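Local coordinates for lipoprotein (Clostridioides difficile, PDB 7RAG) that binds the CwlD amidase and allosterically activates it during spore formation, as a lipoprotein (GerS) of the LolA family, at residues Asp52-Leu56 against Phe100-Lys106; Asn149-Met153 against Thr165-Phe171. All blocks are in the same frame, centred on the assembly; numbering follows the deposited sequence.

How the contacts relate
Contact 1 is the more buried of the two, its centre about 6 Å from that of the chain, whereas the centre of contact 2 lies about 16 Å from it and the contact is only partly buried. Contact 1 lays the loop 100-106 against strand 40-58 of one antiparallel sheet through aromatic and aliphatic side chains and a long Asp52-Lys106 salt bridge. Contact 2 is a hairpin in the other sheet, joined by backbone hydrogen bonds, with CH-pi contacts of Pro150 and a lysine-bearing face. With centres about 13 Å apart they meet along that loop: Gly102 O lies 2.8 Å from Tyr168 OH, a probable hydrogen bond. Both also touch the second subunit.

Contact 1 (Asp52-Leu56 against Phe100-Lys106); sequences DNYKL and FVGDFIK
Build 52-56 as an extended strand and bring the irregular loop 100-106 alongside, with CA-CA distances of 9.0 Å for Leu56-Phe100, 8.9 Å for Tyr54-Asp103 and 10.0 Å for Asp52-Ile105. The loop opens with a type II beta turn, Phe100 to Asp103, closed by Asp103 N to Phe100 O at 3.1 Å; Gly102 takes the positive phi (108°). Asp52, Tyr54 and Leu56 point toward the loop. Set Tyr54 to m and Phe100 to p, so that the edge of Phe100 meets the face of Tyr54 in a T-shaped stack, centroids 5.1 Å apart, planes at 71°. Leu56, chi1 off-well at -27°, lays CD2 3.6 Å from the Phe100 ring centroid, a CH-pi contact. Tyr54 OH comes 3.7 Å from Ile105 CB (Ile105 m). Lys106 (m, t, chi3 off-well at 15°) forms a long salt bridge with Asp52 (m), NZ to OD1 3.8 Å, while Asp52 OD2 is hydrogen-bonded to Tyr48 OH of the second subunit. An irregular loop between two antiparallel sheets thus packs its side chains on strand 40-58. Strand 68-71 pairs with 52-56, an antiparallel strand of the second subunit continues the sheet across the interface, and Phe104 packs on Pro150 and Met153 of strand 150-156.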
loop_
_atom_site.group_PDB
_atom_site.type_symbol
_atom_site.label_atom_id
_atom_site.label_comp_id
_atom_site.label_asym_id
_atom_site.label_seq_id
_atom_site.Cartn_x
_atom_site.Cartn_y
_atom_site.Cartn_z
ATOM N N ASP A 52 -4.928 -12.581 4.537
ATOM C CA ASP A 52 -5.668 -12.880 3.320
ATOM C C ASP A 52 -5.457 -11.793 2.273
ATOM O O ASP A 52 -5.348 -10.609 2.595
ATOM C CB ASP A 52 -7.156 -13.024 3.628
ATOM C CG ASP A 52 -7.443 -14.175 4.564
ATOM O OD1 ASP A 52 -8.593 -14.280 5.024
ATOM O OD2 ASP A 52 -6.528 -14.972 4.856
ATOM N N ASN A 53 -5.364 -12.202 1.016
ATOM C CA ASN A 53 -5.301 -11.266 -0.100
ATOM C C ASN A 53 -6.295 -11.719 -1.159
ATOM O O ASN A 53 -6.187 -12.833 -1.682
ATOM C CB ASN A 53 -3.885 -11.166 -0.682
ATOM C CG ASN A 53 -3.828 -10.336 -1.965
ATOM O OD1 ASN A 53 -4.155 -10.819 -3.054
ATOM N ND2 ASN A 53 -3.400 -9.091 -1.844
ATOM N N TYR A 54 -7.259 -10.855 -1.460
ATOM C CA TYR A 54 -8.297 -11.113 -2.445
ATOM C C TYR A 54 -8.135 -10.137 -3.607
ATOM O O TYR A 54 -7.879 -8.952 -3.397
ATOM C CB TYR A 54 -9.673 -10.953 -1.825
ATOM C CG TYR A 54 -10.115 -12.068 -0.906
ATOM C CD1 TYR A 54 -10.641 -13.244 -1.421
ATOM C CD2 TYR A 54 -10.053 -11.934 0.477
ATOM C CE1 TYR A 54 -11.082 -14.260 -0.588
ATOM C CE2 TYR A 54 -10.481 -12.952 1.317
ATOM C CZ TYR A 54 -11.002 -14.111 0.778
ATOM O OH TYR A 54 -11.441 -15.136 1.587
ATOM N N LYS A 55 -8.236 -10.629 -4.835
ATOM C CA LYS A 55 -8.309 -9.754 -5.997
ATOM C C LYS A 55 -9.549 -10.113 -6.800
ATOM O O LYS A 55 -9.764 -11.287 -7.107
ATOM C CB LYS A 55 -7.061 -9.874 -6.857
ATOM C CG LYS A 55 -7.046 -8.971 -8.061
ATOM C CD LYS A 55 -5.618 -8.712 -8.498
ATOM C CE LYS A 55 -5.557 -8.187 -9.929
ATOM N NZ LYS A 55 -4.773 -6.913 -9.992
ATOM N N LEU A 56 -10.387 -9.117 -7.089
ATOM C CA LEU A 56 -11.524 -9.272 -7.990
ATOM C C LEU A 56 -11.252 -8.417 -9.215
ATOM O O LEU A 56 -11.122 -7.193 -9.096
ATOM C CB LEU A 56 -12.845 -8.842 -7.349
ATOM C CG LEU A 56 -13.025 -8.920 -5.836
ATOM C CD1 LEU A 56 -14.484 -8.630 -5.505
ATOM C CD2 LEU A 56 -12.615 -10.285 -5.279
ATOM N N PHE A 100 -16.525 -8.834 0.207
ATOM C CA PHE A 100 -17.158 -8.560 -1.067
ATOM C C PHE A 100 -18.224 -9.622 -1.239
ATOM O O PHE A 100 -18.230 -10.638 -0.538
ATOM C CB PHE A 100 -16.161 -8.576 -2.242
ATOM C CG PHE A 100 -15.321 -9.834 -2.317
ATOM C CD1 PHE A 100 -15.729 -10.912 -3.076
ATOM C CD2 PHE A 100 -14.139 -9.941 -1.595
ATOM C CE1 PHE A 100 -14.970 -12.066 -3.124
ATOM C CE2 PHE A 100 -13.385 -11.090 -1.633
ATOM C CZ PHE A 100 -13.797 -12.159 -2.402
ATOM N N VAL A 101 -19.141 -9.375 -2.167
ATOM C CA VAL A 101 -20.141 -10.382 -2.479
ATOM C C VAL A 101 -19.465 -11.467 -3.313
ATOM O O VAL A 101 -18.803 -11.180 -4.316
ATOM C CB VAL A 101 -21.353 -9.742 -3.172
ATOM C CG1 VAL A 101 -20.910 -8.578 -4.013
ATOM C CG2 VAL A 101 -22.128 -10.757 -3.991
ATOM N N GLY A 102 -19.570 -12.718 -2.862
ATOM C CA GLY A 102 -18.752 -13.810 -3.355
ATOM C C GLY A 102 -17.694 -14.281 -2.373
ATOM O O GLY A 102 -17.145 -15.379 -2.542
ATOM N N ASP A 103 -17.391 -13.481 -1.350
ATOM C CA ASP A 103 -16.443 -13.877 -0.315
ATOM C C ASP A 103 -17.117 -14.858 0.632
ATOM O O ASP A 103 -18.076 -14.506 1.314
ATOM C CB ASP A 103 -15.950 -12.643 0.436
ATOM C CG ASP A 103 -15.024 -12.976 1.583
ATOM O OD1 ASP A 103 -14.509 -14.118 1.654
ATOM O OD2 ASP A 103 -14.817 -12.072 2.438
ATOM N N PHE A 104 -16.617 -16.079 0.681
ATOM C CA PHE A 104 -17.231 -17.127 1.483
ATOM C C PHE A 104 -16.324 -17.703 2.553
ATOM O O PHE A 104 -16.840 -18.139 3.585
ATOM C CB PHE A 104 -17.717 -18.281 0.595
ATOM C CG PHE A 104 -16.637 -18.903 -0.218
ATOM C CD1 PHE A 104 -15.975 -20.031 0.239
ATOM C CD2 PHE A 104 -16.270 -18.353 -1.434
ATOM C CE1 PHE A 104 -14.976 -20.609 -0.495
ATOM C CE2 PHE A 104 -15.261 -18.928 -2.190
ATOM C CZ PHE A 104 -14.608 -20.061 -1.714
ATOM N N ILE A 105 -15.003 -17.741 2.350
ATOM C CA ILE A 105 -14.137 -18.189 3.434
ATOM C C ILE A 105 -14.266 -17.215 4.588
ATOM O O ILE A 105 -14.379 -15.996 4.385
ATOM C CB ILE A 105 -12.658 -18.292 3.023
ATOM C CG1 ILE A 105 -12.468 -18.967 1.668
ATOM C CG2 ILE A 105 -11.879 -19.053 4.104
ATOM C CD1 ILE A 105 -10.990 -19.118 1.295
ATOM N N LYS A 106 -14.221 -17.744 5.802
ATOM C CA LYS A 106 -14.160 -17.013 7.062
ATOM C C LYS A 106 -15.513 -16.460 7.493
ATOM O O LYS A 106 -15.609 -15.932 8.602
ATOM C CB LYS A 106 -13.133 -15.857 7.053
ATOM C CG LYS A 106 -11.656 -16.286 7.195
ATOM C CD LYS A 106 -10.729 -15.069 7.281
ATOM C CE LYS A 106 -11.507 -13.784 7.562
ATOM N NZ LYS A 106 -10.599 -12.635 7.797
#

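Contact 2 (Asn149-Met153 against Thr165-Phe171)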
loop_
_atom_site.group_PDB
_atom_site.type_symbol
_atom_site.label_atom_id
_atom_site.label_comp_id
_atom_site.label_asym_id
_atom_site.label_seq_id
_atom_site.Cartn_x
_atom_site.Cartn_y
_atom_site.Cartn_z
ATOM N N ASN A 149 -16.696 -27.643 -3.201
ATOM C CA ASN A 149 -16.471 -26.317 -3.746
ATOM C C ASN A 149 -17.791 -25.557 -3.771
ATOM O O ASN A 149 -18.853 -26.156 -3.970
ATOM C CB ASN A 149 -15.908 -26.396 -5.169
ATOM C CG ASN A 149 -14.509 -27.039 -5.242
ATOM O OD1 ASN A 149 -13.632 -26.773 -4.415
ATOM N ND2 ASN A 149 -14.304 -27.874 -6.250
ATOM N N PRO A 150 -17.780 -24.243 -3.568
ATOM C CA PRO A 150 -19.032 -23.483 -3.661
ATOM C C PRO A 150 -19.536 -23.449 -5.095
ATOM O O PRO A 150 -18.759 -23.286 -6.038
ATOM C CB PRO A 150 -18.634 -22.084 -3.174
ATOM C CG PRO A 150 -17.194 -21.971 -3.530
ATOM C CD PRO A 150 -16.609 -23.369 -3.382
ATOM N N GLU A 151 -20.848 -23.614 -5.262
ATOM C CA GLU A 151 -21.460 -23.523 -6.585
ATOM C C GLU A 151 -22.171 -22.195 -6.795
ATOM O O GLU A 151 -22.002 -21.555 -7.837
ATOM C CB GLU A 151 -22.444 -24.676 -6.804
ATOM C CG GLU A 151 -21.809 -26.053 -6.695
ATOM C CD GLU A 151 -22.372 -27.071 -7.693
ATOM O OE1 GLU A 151 -23.593 -27.040 -7.964
ATOM O OE2 GLU A 151 -21.589 -27.899 -8.216
ATOM N N LYS A 152 -22.952 -21.756 -5.809
ATOM C CA LYS A 152 -23.800 -20.591 -5.978
ATOM C C LYS A 152 -23.931 -19.851 -4.658
ATOM O O LYS A 152 -23.878 -20.450 -3.577
ATOM C CB LYS A 152 -25.184 -20.992 -6.492
ATOM C CG LYS A 152 -26.022 -19.830 -6.934
ATOM C CD LYS A 152 -27.274 -20.282 -7.669
ATOM C CE LYS A 152 -28.290 -20.917 -6.726
ATOM N NZ LYS A 152 -29.635 -21.020 -7.376
HETATM N N MSE A 153 -24.119 -18.541 -4.758
HETATM C CA MSE A 153 -24.409 -17.750 -3.585
HETATM C C MSE A 153 -25.470 -16.717 -3.884
HETATM O O MSE A 153 -25.431 -16.098 -4.938
HETATM C CB MSE A 153 -23.160 -17.069 -3.067
HETATM C CG MSE A 153 -23.440 -16.413 -1.734
HETATM SE SE MSE A 153 -22.245 -14.949 -1.263
HETATM C CE MSE A 153 -20.762 -16.021 -0.486
ATOM N N THR A 165 -26.728 -12.706 -7.256
ATOM C CA THR A 165 -26.540 -14.131 -7.496
ATOM C C THR A 165 -25.152 -14.353 -8.069
ATOM O O THR A 165 -24.856 -13.903 -9.180
ATOM C CB THR A 165 -27.592 -14.696 -8.446
ATOM O OG1 THR A 165 -28.893 -14.411 -7.926
ATOM C CG2 THR A 165 -27.427 -16.210 -8.551
ATOM N N VAL A 166 -24.321 -15.078 -7.332
ATOM C CA VAL A 166 -22.989 -15.429 -7.773
ATOM C C VAL A 166 -22.993 -16.903 -8.133
ATOM O O VAL A 166 -23.294 -17.751 -7.288
ATOM C CB VAL A 166 -21.944 -15.139 -6.686
ATOM C CG1 VAL A 166 -20.572 -15.597 -7.150
ATOM C CG2 VAL A 166 -21.948 -13.670 -6.313
ATOM N N LYS A 167 -22.636 -17.216 -9.369
ATOM C CA LYS A 167 -22.394 -18.591 -9.797
ATOM C C LYS A 167 -20.896 -18.774 -9.983
ATOM O O LYS A 167 -20.268 -18.050 -10.769
ATOM C CB LYS A 167 -23.154 -18.919 -11.085
ATOM C CG LYS A 167 -24.655 -19.218 -10.863
ATOM C CD LYS A 167 -25.481 -18.979 -12.114
ATOM C CE LYS A 167 -26.925 -19.498 -11.957
ATOM N NZ LYS A 167 -27.248 -20.668 -12.884
ATOM N N TYR A 168 -20.327 -19.727 -9.245
ATOM C CA TYR A 168 -18.892 -19.995 -9.269
ATOM C C TYR A 168 -18.558 -21.015 -10.358
ATOM O O TYR A 168 -19.049 -22.144 -10.321
ATOM C CB TYR A 168 -18.429 -20.507 -7.905
ATOM C CG TYR A 168 -18.628 -19.542 -6.758
ATOM C CD1 TYR A 168 -17.607 -18.678 -6.355
ATOM C CD2 TYR A 168 -19.834 -19.508 -6.060
ATOM C CE1 TYR A 168 -17.796 -17.797 -5.297
ATOM C CE2 TYR A 168 -20.032 -18.644 -4.995
ATOM C CZ TYR A 168 -19.012 -17.791 -4.619
ATOM O OH TYR A 168 -19.229 -16.932 -3.569
ATOM N N LYS A 169 -17.705 -20.625 -11.304
ATOM C CA LYS A 169 -17.245 -21.484 -12.391
ATOM C C LYS A 169 -15.724 -21.631 -12.330
ATOM O O LYS A 169 -15.016 -20.689 -11.964
ATOM C CB LYS A 169 -17.659 -20.907 -13.775
ATOM C CG LYS A 169 -19.171 -20.652 -13.957
ATOM C CD LYS A 169 -19.928 -21.910 -14.384
ATOM C CE LYS A 169 -21.408 -21.816 -14.069
ATOM N NZ LYS A 169 -21.648 -21.926 -12.594
ATOM N N ASP A 170 -15.224 -22.818 -12.694
ATOM C CA ASP A 170 -13.788 -23.079 -12.848
ATOM C C ASP A 170 -13.036 -22.955 -11.525
ATOM O O ASP A 170 -11.933 -22.401 -11.488
ATOM C CB ASP A 170 -13.138 -22.154 -13.884
ATOM C CG ASP A 170 -13.806 -22.207 -15.244
ATOM O OD1 ASP A 170 -14.358 -23.271 -15.607
ATOM O OD2 ASP A 170 -13.767 -21.173 -15.960
ATOM N N PHE A 171 -13.614 -23.486 -10.443
ATOM C CA PHE A 171 -13.041 -23.313 -9.110
ATOM C C PHE A 171 -11.838 -24.229 -8.914
ATOM O O PHE A 171 -11.969 -25.455 -8.968
ATOM C CB PHE A 171 -14.075 -23.597 -8.029
ATOM C CG PHE A 171 -13.653 -23.123 -6.676
ATOM C CD1 PHE A 171 -13.952 -21.834 -6.253
ATOM C CD2 PHE A 171 -12.921 -23.946 -5.833
ATOM C CE1 PHE A 171 -13.552 -21.385 -5.010
ATOM C CE2 PHE A 171 -12.515 -23.502 -4.585
ATOM C CZ PHE A 171 -12.833 -22.221 -4.173
#
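In this antiparallel hairpin, arms 4.7 Å apart at their axes, Tyr168 is the main bump: its ring lies across Pro150, with Met153 CB, Lys152 N and Glu151 O along its edge. Pro150 sits in the corner between two rings, CB over the face of Tyr168, 4.2 Å from the centroid, and CD over that of Phe171, 4.0 Å from its centroid. The corner at Asp170 brings Phe171 round. Selenomethionine Met153 puts CE 3.6 Å from Tyr168 OH, which hydrogen-bonds Gly102 O of loop 100-106. Glu151 and Lys152 form a classic bulge opposite Tyr142. Met153 N to Val166 O and Val166 N to Met153 O are both 2.8 Å; Tyr168 N reaches Glu151 O at 2.9 Å. Thr165, Val166, Lys167 and Lys169 pair with an antiparallel strand of the second subunit, so the sheet runs on across the interface. The chemistry implies distinct surroundings: Pro150, Met153, Val166 and Tyr168 meet loop residues Val101 to Phe104, whereas the Lys152-Lys167 side is polar, Lys152 making a cation-pi contact with Tyr142.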